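Local atomic coordinates of Myo-inositol phosphohydrolase (Mitsuokella multacida, PDB entry 4WU3), a protein that binds inositol-(1,3,4,5)-tetrakisphosphate and probably removes phosphate groups from inositol hexakisphosphate by hydrolysis. Residues H140-I153 with Y206-D218. The protein carries 2 engineered substitutions. Numbering follows the deposited sequence.
Sequences HDWGNDGRTEDIII and YFRLTLQDHFRPD
Trp-142, His-214 and Phe-215 form an aromatic cluster where the loop before helix 149-161 meets the loop after strand 205-211, an outermost strand of a mixed sheet consistent with a protein tyrosine phosphatase-like fold. Trp-142 NE1 donates a hydrogen bond to Asp-213 O (2.8 Å); that oxygen lies in the ring plane and the N-H...O angle of 164° is nearly straight. His-214, which touches the bound inositol phosphate, turns an edge toward the indole face in an offset edge-to-face pair with planes 89° apart. Phe-215 instead lies almost parallel but slid aside, so its contact is peripheral, CE2 to Trp-142 CZ2 at 3.5 Å. Beyond this cluster, Tyr-292 of the second subunit also meets Trp-142 edge to face.

The carboxylates of Asp-141 and Asp-213 cross at about a right angle, planes 87° apart, OD2 to OD2 2.7 Å. Ile-152 and Thr-210 meet tip to tip through their CG2 methyls (3.9 Å), while Ile-153 CD1 sits over one face of the Arg-208 guanidinium, whose NE bonds to Arg-122 O. Bent at chi2, Gln-212 brings its amide against the turn backbone at Asn-144 and Asp-145: NE2 donates to Asn-144 O (3.2 Å) from above the carbonyl plane, opposite Arg-147 N, and OE1 accepts from two waters.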
ATOM      1  N   HIS A 140      13.608   0.661   6.165  1.00 16.71           N
ATOM      2  CA  HIS A 140      12.965   0.741   4.849  1.00 17.23           C
ATOM      3  C   HIS A 140      13.414   1.946   4.036  1.00 13.77           C
ATOM      4  O   HIS A 140      12.746   2.295   3.070  1.00 10.99           O
ATOM      5  CB  HIS A 140      11.442   0.831   4.964  1.00 21.66           C
ATOM      6  CG  HIS A 140      10.803  -0.340   5.633  1.00 29.47           C
ATOM      7  ND1 HIS A 140      10.652  -1.559   5.010  1.00 33.47           N
ATOM      8  CD2 HIS A 140      10.224  -0.464   6.852  1.00 36.42           C
ATOM      9  CE1 HIS A 140      10.036  -2.394   5.829  1.00 37.55           C
ATOM     10  NE2 HIS A 140       9.770  -1.756   6.955  1.00 41.70           N
ATOM     11  N   ASP A 141      14.529   2.569   4.420  1.00 11.49           N
ATOM     12  CA  ASP A 141      15.038   3.781   3.751  1.00 10.89           C
ATOM     13  C   ASP A 141      14.016   4.919   3.714  1.00 10.03           C
ATOM     14  O   ASP A 141      13.897   5.645   2.708  1.00  9.86           O
ATOM     15  CB  ASP A 141      15.528   3.471   2.337  1.00 10.92           C
ATOM     16  CG  ASP A 141      16.288   4.630   1.717  1.00 12.80           C
ATOM     17  OD1 ASP A 141      16.824   5.494   2.464  1.00 11.21           O
ATOM     18  OD2 ASP A 141      16.348   4.678   0.469  1.00 15.93           O
ATOM     19  N   TRP A 142      13.290   5.079   4.822  1.00  9.78           N
ATOM     20  CA  TRP A 142      12.262   6.106   4.928  1.00  9.95           C
ATOM     21  C   TRP A 142      12.656   7.220   5.899  1.00 10.14           C
ATOM     22  O   TRP A 142      11.833   7.719   6.684  1.00  9.69           O
ATOM     23  CB  TRP A 142      10.926   5.475   5.329  1.00 10.22           C
ATOM     24  CG  TRP A 142      10.234   4.729   4.189  1.00  9.71           C
ATOM     25  CD1 TRP A 142      10.405   4.935   2.854  1.00  9.62           C
ATOM     26  CD2 TRP A 142       9.254   3.696   4.312  1.00  8.82           C
ATOM     27  NE1 TRP A 142       9.595   4.094   2.134  1.00 10.07           N
ATOM     28  CE2 TRP A 142       8.878   3.321   3.005  1.00  9.58           C
ATOM     29  CE3 TRP A 142       8.671   3.033   5.402  1.00  8.20           C
ATOM     30  CZ2 TRP A 142       7.950   2.313   2.759  1.00  8.73           C
ATOM     31  CZ3 TRP A 142       7.740   2.045   5.158  1.00  7.88           C
ATOM     32  CH2 TRP A 142       7.381   1.695   3.854  1.00  8.24           C
ATOM     33  N   GLY A 143      13.917   7.637   5.810  1.00  9.94           N
ATOM     34  CA  GLY A 143      14.458   8.650   6.715  1.00 10.27           C
ATOM     35  C   GLY A 143      13.660   9.941   6.714  1.00  9.46           C
ATOM     36  O   GLY A 143      13.628  10.653   7.714  1.00  9.00           O
ATOM     37  N   ASN A 144      13.033  10.252   5.581  1.00  9.04           N
ATOM     38  CA  ASN A 144      12.241  11.468   5.439  1.00  9.23           C
ATOM     39  C   ASN A 144      10.770  11.143   5.200  1.00  9.82           C
ATOM     40  O   ASN A 144      10.043  11.872   4.511  1.00  8.46           O
ATOM     41  CB  ASN A 144      12.810  12.349   4.326  1.00  9.12           C
ATOM     42  CG  ASN A 144      14.045  13.112   4.772  1.00  9.20           C
ATOM     43  OD1 ASN A 144      14.162  13.465   5.942  1.00 10.64           O
ATOM     44  ND2 ASN A 144      14.967  13.373   3.846  1.00  8.62           N
ATOM     45  N   ASP A 145      10.342  10.039   5.805  1.00 10.13           N
ATOM     46  CA  ASP A 145       8.979   9.552   5.677  1.00 11.34           C
ATOM     47  C   ASP A 145       7.937  10.657   5.857  1.00 11.77           C
ATOM     48  O   ASP A 145       7.859  11.286   6.907  1.00 14.03           O
ATOM     49  CB  ASP A 145       8.752   8.467   6.720  1.00 11.90           C
ATOM     50  CG  ASP A 145       7.457   7.738   6.528  1.00 14.54           C
ATOM     51  OD1 ASP A 145       6.832   7.870   5.450  1.00 14.71           O
ATOM     52  OD2 ASP A 145       7.054   7.025   7.470  1.00 20.33           O
ATOM     53  N   GLY A 146       7.135  10.883   4.829  1.00 12.67           N
ATOM     54  CA  GLY A 146       6.001  11.802   4.916  1.00 13.36           C
ATOM     55  C   GLY A 146       6.313  13.258   4.622  1.00 13.73           C
ATOM     56  O   GLY A 146       5.408  14.062   4.442  1.00 16.60           O
ATOM     57  N   ARG A 147       7.592  13.598   4.541  1.00 13.10           N
ATOM     58  CA  ARG A 147       7.989  14.976   4.357  1.00 11.53           C
ATOM     59  C   ARG A 147       7.843  15.482   2.926  1.00 12.45           C
ATOM     60  O   ARG A 147       8.056  14.754   1.958  1.00 12.95           O
ATOM     61  CB  ARG A 147       9.427  15.148   4.807  1.00 11.02           C
ATOM     62  CG  ARG A 147       9.580  15.099   6.304  1.00 10.42           C
ATOM     63  CD  ARG A 147      11.034  15.001   6.728  1.00  9.89           C
ATOM     64  NE  ARG A 147      11.114  15.082   8.176  1.00 10.20           N
ATOM     65  CZ  ARG A 147      12.054  14.502   8.911  1.00 11.32           C
ATOM     66  NH1 ARG A 147      13.013  13.782   8.346  1.00 12.24           N
ATOM     67  NH2 ARG A 147      12.025  14.636  10.222  1.00 11.54           N
ATOM     68  N   THR A 148       7.486  16.756   2.818  1.00 12.39           N
ATOM     69  CA  THR A 148       7.455  17.451   1.554  1.00 13.43           C
ATOM     70  C   THR A 148       8.851  17.986   1.162  1.00 15.16           C
ATOM     71  O   THR A 148       9.737  18.161   2.000  1.00 13.84           O
ATOM     72  CB  THR A 148       6.514  18.658   1.642  1.00 12.80           C
ATOM     73  OG1 THR A 148       7.103  19.641   2.501  1.00 13.15           O
ATOM     74  CG2 THR A 148       5.145  18.262   2.190  1.00 12.38           C
ATOM     75  N   GLU A 149       9.011  18.276  -0.120  1.00 16.19           N
ATOM     76  CA  GLU A 149      10.240  18.828  -0.654  1.00 18.94           C
ATOM     77  C   GLU A 149      10.742  20.047   0.133  1.00 20.50           C
ATOM     78  O   GLU A 149      11.939  20.184   0.350  1.00 19.15           O
ATOM     79  CB  GLU A 149      10.011  19.208  -2.115  1.00 23.27           C
ATOM     80  CG  GLU A 149      11.239  19.704  -2.849  1.00 31.26           C
ATOM     81  CD  GLU A 149      10.899  20.302  -4.200  1.00 40.54           C
ATOM     82  OE1 GLU A 149      10.119  19.679  -4.953  1.00 43.84           O
ATOM     83  OE2 GLU A 149      11.413  21.397  -4.510  1.00 44.46           O
ATOM     84  N   ASP A 150       9.847  20.940   0.555  1.00 19.93           N
ATOM     85  CA  ASP A 150      10.304  22.183   1.183  1.00 24.07           C
ATOM     86  C   ASP A 150      10.744  22.003   2.635  1.00 19.83           C
ATOM     87  O   ASP A 150      11.313  22.909   3.233  1.00 18.98           O
ATOM     88  CB  ASP A 150       9.281  23.325   1.065  1.00 31.48           C
ATOM     89  CG  ASP A 150       7.876  22.888   1.322  1.00 43.14           C
ATOM     90  OD1 ASP A 150       7.679  22.132   2.284  1.00 44.20           O
ATOM     91  OD2 ASP A 150       6.966  23.326   0.580  1.00 62.43           O
ATOM     92  N   ILE A 151      10.480  20.841   3.202  1.00 15.45           N
ATOM     93  CA  ILE A 151      11.103  20.480   4.460  1.00 13.66           C
ATOM     94  C   ILE A 151      12.402  19.707   4.186  1.00 13.14           C
ATOM     95  O   ILE A 151      13.434  19.956   4.822  1.00 10.05           O
ATOM     96  CB  ILE A 151      10.150  19.636   5.319  1.00 14.16           C
ATOM     97  CG1 ILE A 151       9.041  20.512   5.896  1.00 15.39           C
ATOM     98  CG2 ILE A 151      10.902  18.972   6.453  1.00 14.72           C
ATOM     99  CD1 ILE A 151       9.550  21.547   6.875  1.00 15.60           C
ATOM    100  N   ILE A 152      12.356  18.793   3.213  1.00 11.43           N
ATOM    101  CA  ILE A 152      13.480  17.879   2.956  1.00 10.44           C
ATOM    102  C   ILE A 152      14.754  18.593   2.492  1.00  9.92           C
ATOM    103  O   ILE A 152      15.839  18.309   2.990  1.00  8.24           O
ATOM    104  CB  ILE A 152      13.098  16.797   1.926  1.00  9.71           C
ATOM    105  CG1 ILE A 152      12.109  15.817   2.553  1.00  8.99           C
ATOM    106  CG2 ILE A 152      14.335  16.061   1.427  1.00  9.86           C
ATOM    107  CD1 ILE A 152      11.438  14.904   1.557  1.00  8.46           C
ATOM    108  N   ILE A 153      14.629  19.516   1.545  1.00 11.04           N
ATOM    109  CA  ILE A 153      15.809  20.188   0.984  1.00 12.15           C
ATOM    110  C   ILE A 153      16.610  20.958   2.048  1.00 11.62           C
ATOM    111  O   ILE A 153      17.822  20.745   2.190  1.00 12.27           O
ATOM    112  CB  ILE A 153      15.431  21.123  -0.184  1.00 15.38           C
ATOM    113  CG1 ILE A 153      14.804  20.320  -1.338  1.00 16.22           C
ATOM    114  CG2 ILE A 153      16.648  21.897  -0.689  1.00 16.41           C
ATOM    115  CD1 ILE A 153      15.638  19.152  -1.810  1.00 16.24           C
ATOM    116  N   TYR A 206      21.567  19.698 -12.731  1.00 11.46           N
ATOM    117  CA  TYR A 206      20.976  18.969 -11.619  1.00 10.38           C
ATOM    118  C   TYR A 206      19.480  19.219 -11.518  1.00 10.60           C
ATOM    119  O   TYR A 206      19.020  20.350 -11.668  1.00 10.02           O
ATOM    120  CB  TYR A 206      21.637  19.403 -10.314  1.00  9.72           C
ATOM    121  CG  TYR A 206      21.148  18.675  -9.080  1.00 10.16           C
ATOM    122  CD1 TYR A 206      21.540  17.372  -8.829  1.00  9.52           C
ATOM    123  CD2 TYR A 206      20.319  19.302  -8.140  1.00 10.38           C
ATOM    124  CE1 TYR A 206      21.104  16.698  -7.717  1.00  9.10           C
ATOM    125  CE2 TYR A 206      19.896  18.629  -7.000  1.00  9.42           C
ATOM    126  CZ  TYR A 206      20.293  17.325  -6.809  1.00  9.34           C
ATOM    127  OH  TYR A 206      19.900  16.625  -5.700  1.00 10.15           O
ATOM    128  N   PHE A 207      18.729  18.159 -11.242  1.00  9.37           N
ATOM    129  CA  PHE A 207      17.302  18.274 -10.978  1.00  9.57           C
ATOM    130  C   PHE A 207      16.904  17.260  -9.905  1.00  9.52           C
ATOM    131  O   PHE A 207      17.282  16.090  -9.972  1.00 10.38           O
ATOM    132  CB  PHE A 207      16.500  18.049 -12.252  1.00 10.14           C
ATOM    133  CG  PHE A 207      15.024  18.212 -12.070  1.00 11.72           C
ATOM    134  CD1 PHE A 207      14.468  19.476 -11.953  1.00 11.89           C
ATOM    135  CD2 PHE A 207      14.189  17.103 -12.018  1.00 12.24           C
ATOM    136  CE1 PHE A 207      13.108  19.640 -11.779  1.00 12.33           C
ATOM    137  CE2 PHE A 207      12.821  17.261 -11.851  1.00 13.84           C
ATOM    138  CZ  PHE A 207      12.279  18.533 -11.730  1.00 13.50           C
ATOM    139  N   ARG A 208      16.153  17.716  -8.915  1.00  9.20           N
ATOM    140  CA  ARG A 208      15.785  16.886  -7.778  1.00 10.09           C
ATOM    141  C   ARG A 208      14.286  16.664  -7.709  1.00  9.96           C
ATOM    142  O   ARG A 208      13.503  17.594  -7.866  1.00  9.41           O
ATOM    143  CB  ARG A 208      16.242  17.552  -6.477  1.00 10.89           C
ATOM    144  CG  ARG A 208      15.873  16.802  -5.202  1.00 11.08           C
ATOM    145  CD  ARG A 208      16.763  15.596  -4.974  1.00 11.69           C
ATOM    146  NE  ARG A 208      16.657  15.053  -3.614  1.00 11.01           N
ATOM    147  CZ  ARG A 208      17.365  15.481  -2.569  1.00 11.34           C
ATOM    148  NH1 ARG A 208      18.228  16.471  -2.708  1.00 12.61           N
ATOM    149  NH2 ARG A 208      17.214  14.916  -1.375  1.00 10.38           N
ATOM    150  N   LEU A 209      13.909  15.414  -7.487  1.00  9.98           N
ATOM    151  CA  LEU A 209      12.586  15.051  -7.021  1.00 10.45           C
ATOM    152  C   LEU A 209      12.768  14.284  -5.751  1.00  9.88           C
ATOM    153  O   LEU A 209      13.532  13.331  -5.731  1.00 11.24           O
ATOM    154  CB  LEU A 209      11.898  14.127  -8.012  1.00 11.15           C
ATOM    155  CG  LEU A 209      11.528  14.770  -9.327  1.00 11.89           C
ATOM    156  CD1 LEU A 209      10.840  13.734 -10.199  1.00 14.00           C
ATOM    157  CD2 LEU A 209      10.633  15.964  -9.069  1.00 11.65           C
ATOM    158  N   THR A 210      12.060  14.663  -4.697  1.00 10.02           N
ATOM    159  CA  THR A 210      12.232  14.013  -3.405  1.00  9.31           C
ATOM    160  C   THR A 210      11.294  12.809  -3.222  1.00  9.39           C
ATOM    161  O   THR A 210      10.340  12.869  -2.453  1.00  9.80           O
ATOM    162  CB  THR A 210      12.037  15.034  -2.278  1.00  9.69           C
ATOM    163  OG1 THR A 210      10.827  15.768  -2.495  1.00  8.54           O
ATOM    164  CG2 THR A 210      13.206  16.005  -2.268  1.00 10.32           C
ATOM    165  N   LEU A 211      11.590  11.711  -3.916  1.00  8.94           N
ATOM    166  CA  LEU A 211      10.708  10.535  -3.928  1.00  9.32           C
ATOM    167  C   LEU A 211      11.053   9.535  -2.840  1.00 10.17           C
ATOM    168  O   LEU A 211      12.220   9.188  -2.655  1.00  9.99           O
ATOM    169  CB  LEU A 211      10.790   9.806  -5.268  1.00  9.20           C
ATOM    170  CG  LEU A 211      10.515  10.651  -6.498  1.00  9.24           C
ATOM    171  CD1 LEU A 211      10.456   9.773  -7.738  1.00  9.86           C
ATOM    172  CD2 LEU A 211       9.229  11.426  -6.322  1.00  9.17           C
ATOM    173  N   GLN A 212      10.026   9.065  -2.141  1.00  9.49           N
ATOM    174  CA  GLN A 212      10.196   8.066  -1.108  1.00  9.83           C
ATOM    175  C   GLN A 212      10.586   6.744  -1.749  1.00  9.78           C
ATOM    176  O   GLN A 212       9.991   6.331  -2.750  1.00  8.98           O
ATOM    177  CB  GLN A 212       8.895   7.865  -0.313  1.00 11.01           C
ATOM    178  CG  GLN A 212       8.339   9.111   0.346  1.00 12.73           C
ATOM    179  CD  GLN A 212       9.160   9.565   1.536  1.00 15.00           C
ATOM    180  OE1 GLN A 212       9.412   8.788   2.453  1.00 18.58           O
ATOM    181  NE2 GLN A 212       9.571  10.832   1.534  1.00 15.74           N
ATOM    182  N   ASP A 213      11.564   6.072  -1.153  1.00  8.31           N
ATOM    183  CA  ASP A 213      11.956   4.756  -1.595  1.00  8.39           C
ATOM    184  C   ASP A 213      10.745   3.835  -1.515  1.00  8.89           C
ATOM    185  O   ASP A 213       9.921   3.946  -0.607  1.00  8.76           O
ATOM    186  CB  ASP A 213      13.091   4.240  -0.714  1.00  8.65           C
ATOM    187  CG  ASP A 213      13.866   3.105  -1.339  1.00  9.20           C
ATOM    188  OD1 ASP A 213      13.437   2.537  -2.367  1.00 10.49           O
ATOM    189  OD2 ASP A 213      14.926   2.770  -0.786  1.00  9.51           O
ATOM    190  N   HIS A 214      10.641   2.946  -2.498  1.00  9.57           N
ATOM    191  CA  HIS A 214       9.623   1.883  -2.536  1.00 10.12           C
ATOM    192  C   HIS A 214       8.283   2.221  -3.209  1.00  8.82           C
ATOM    193  O   HIS A 214       7.484   1.327  -3.431  1.00 10.35           O
ATOM    194  CB  HIS A 214       9.368   1.343  -1.130  1.00 10.89           C
ATOM    195  CG  HIS A 214      10.601   0.822  -0.454  1.00 12.16           C
ATOM    196  ND1 HIS A 214      11.327  -0.249  -0.939  1.00 13.47           N
ATOM    197  CD2 HIS A 214      11.228   1.220   0.677  1.00 12.56           C
ATOM    198  CE1 HIS A 214      12.355  -0.476  -0.140  1.00 12.75           C
ATOM    199  NE2 HIS A 214      12.311   0.393   0.854  1.00 12.83           N
ATOM    200  N   PHE A 215       8.051   3.483  -3.554  1.00  8.21           N
ATOM    201  CA  PHE A 215       6.757   3.913  -4.049  1.00  7.69           C
ATOM    202  C   PHE A 215       6.885   4.674  -5.350  1.00  7.93           C
ATOM    203  O   PHE A 215       7.962   5.155  -5.696  1.00  9.98           O
ATOM    204  CB  PHE A 215       6.074   4.841  -3.050  1.00  7.65           C
ATOM    205  CG  PHE A 215       5.731   4.196  -1.740  1.00  7.53           C
ATOM    206  CD1 PHE A 215       4.920   3.073  -1.692  1.00  7.34           C
ATOM    207  CD2 PHE A 215       6.195   4.735  -0.556  1.00  7.12           C
ATOM    208  CE1 PHE A 215       4.597   2.496  -0.490  1.00  7.35           C
ATOM    209  CE2 PHE A 215       5.871   4.167   0.648  1.00  7.07           C
ATOM    210  CZ  PHE A 215       5.074   3.041   0.684  1.00  7.24           C
ATOM    211  N   ARG A 216       5.769   4.787  -6.058  1.00  7.44           N
ATOM    212  CA  ARG A 216       5.674   5.612  -7.257  1.00  7.67           C
ATOM    213  C   ARG A 216       5.773   7.068  -6.866  1.00  7.28           C
ATOM    214  O   ARG A 216       5.484   7.423  -5.731  1.00  8.28           O
ATOM    215  CB  ARG A 216       4.324   5.388  -7.942  1.00  7.74           C
ATOM    216  CG  ARG A 216       3.140   5.468  -6.973  1.00  8.18           C
ATOM    217  CD  ARG A 216       1.849   5.810  -7.693  1.00  7.91           C
ATOM    218  NE  ARG A 216       1.922   7.153  -8.257  1.00  8.14           N
ATOM    219  CZ  ARG A 216       0.925   7.758  -8.887  1.00  8.38           C
ATOM    220  NH1 ARG A 216      -0.242   7.142  -9.046  1.00  8.63           N
ATOM    221  NH2 ARG A 216       1.091   8.989  -9.347  1.00  8.19           N
ATOM    222  N   PRO A 217       6.149   7.930  -7.813  1.00  7.27           N
ATOM    223  CA  PRO A 217       6.001   9.369  -7.582  1.00  7.14           C
ATOM    224  C   PRO A 217       4.518   9.761  -7.445  1.00  7.29           C
ATOM    225  O   PRO A 217       3.672   9.196  -8.140  1.00  6.79           O
ATOM    226  CB  PRO A 217       6.569   9.977  -8.860  1.00  6.77           C
ATOM    227  CG  PRO A 217       6.292   8.949  -9.899  1.00  6.58           C
ATOM    228  CD  PRO A 217       6.468   7.627  -9.218  1.00  6.72           C
ATOM    229  N   ASP A 218       4.205  10.688  -6.541  1.00  7.65           N
ATOM    230  CA  ASP A 218       2.857  11.248  -6.468  1.00  8.65           C
ATOM    231  C   ASP A 218       2.650  12.198  -7.638  1.00  8.38           C
ATOM    232  O   ASP A 218       3.611  12.717  -8.208  1.00  8.79           O
ATOM    233  CB  ASP A 218       2.641  11.997  -5.149  1.00  9.34           C
ATOM    234  CG  ASP A 218       2.551  11.062  -3.961  1.00 10.41           C
ATOM    235  OD1 ASP A 218       2.121   9.902  -4.148  1.00  9.82           O
ATOM    236  OD2 ASP A 218       2.911  11.482  -2.837  1.00 13.19           O
TER
HETATM  237  O   HOH W   1      13.223   7.557   0.720  1.00  5.83           O
HETATM  238  O   HOH W   2      12.150   9.200   3.098  1.00  9.58           O
HETATM  239  O   HOH W   3       7.537   6.769   2.937  1.00 11.73           O
HETATM  240  O   HOH W   4       8.561  12.515  -0.331  1.00 24.14           O
HETATM  241  O   HOH W   5       9.875  16.571  -5.175  1.00 11.77           O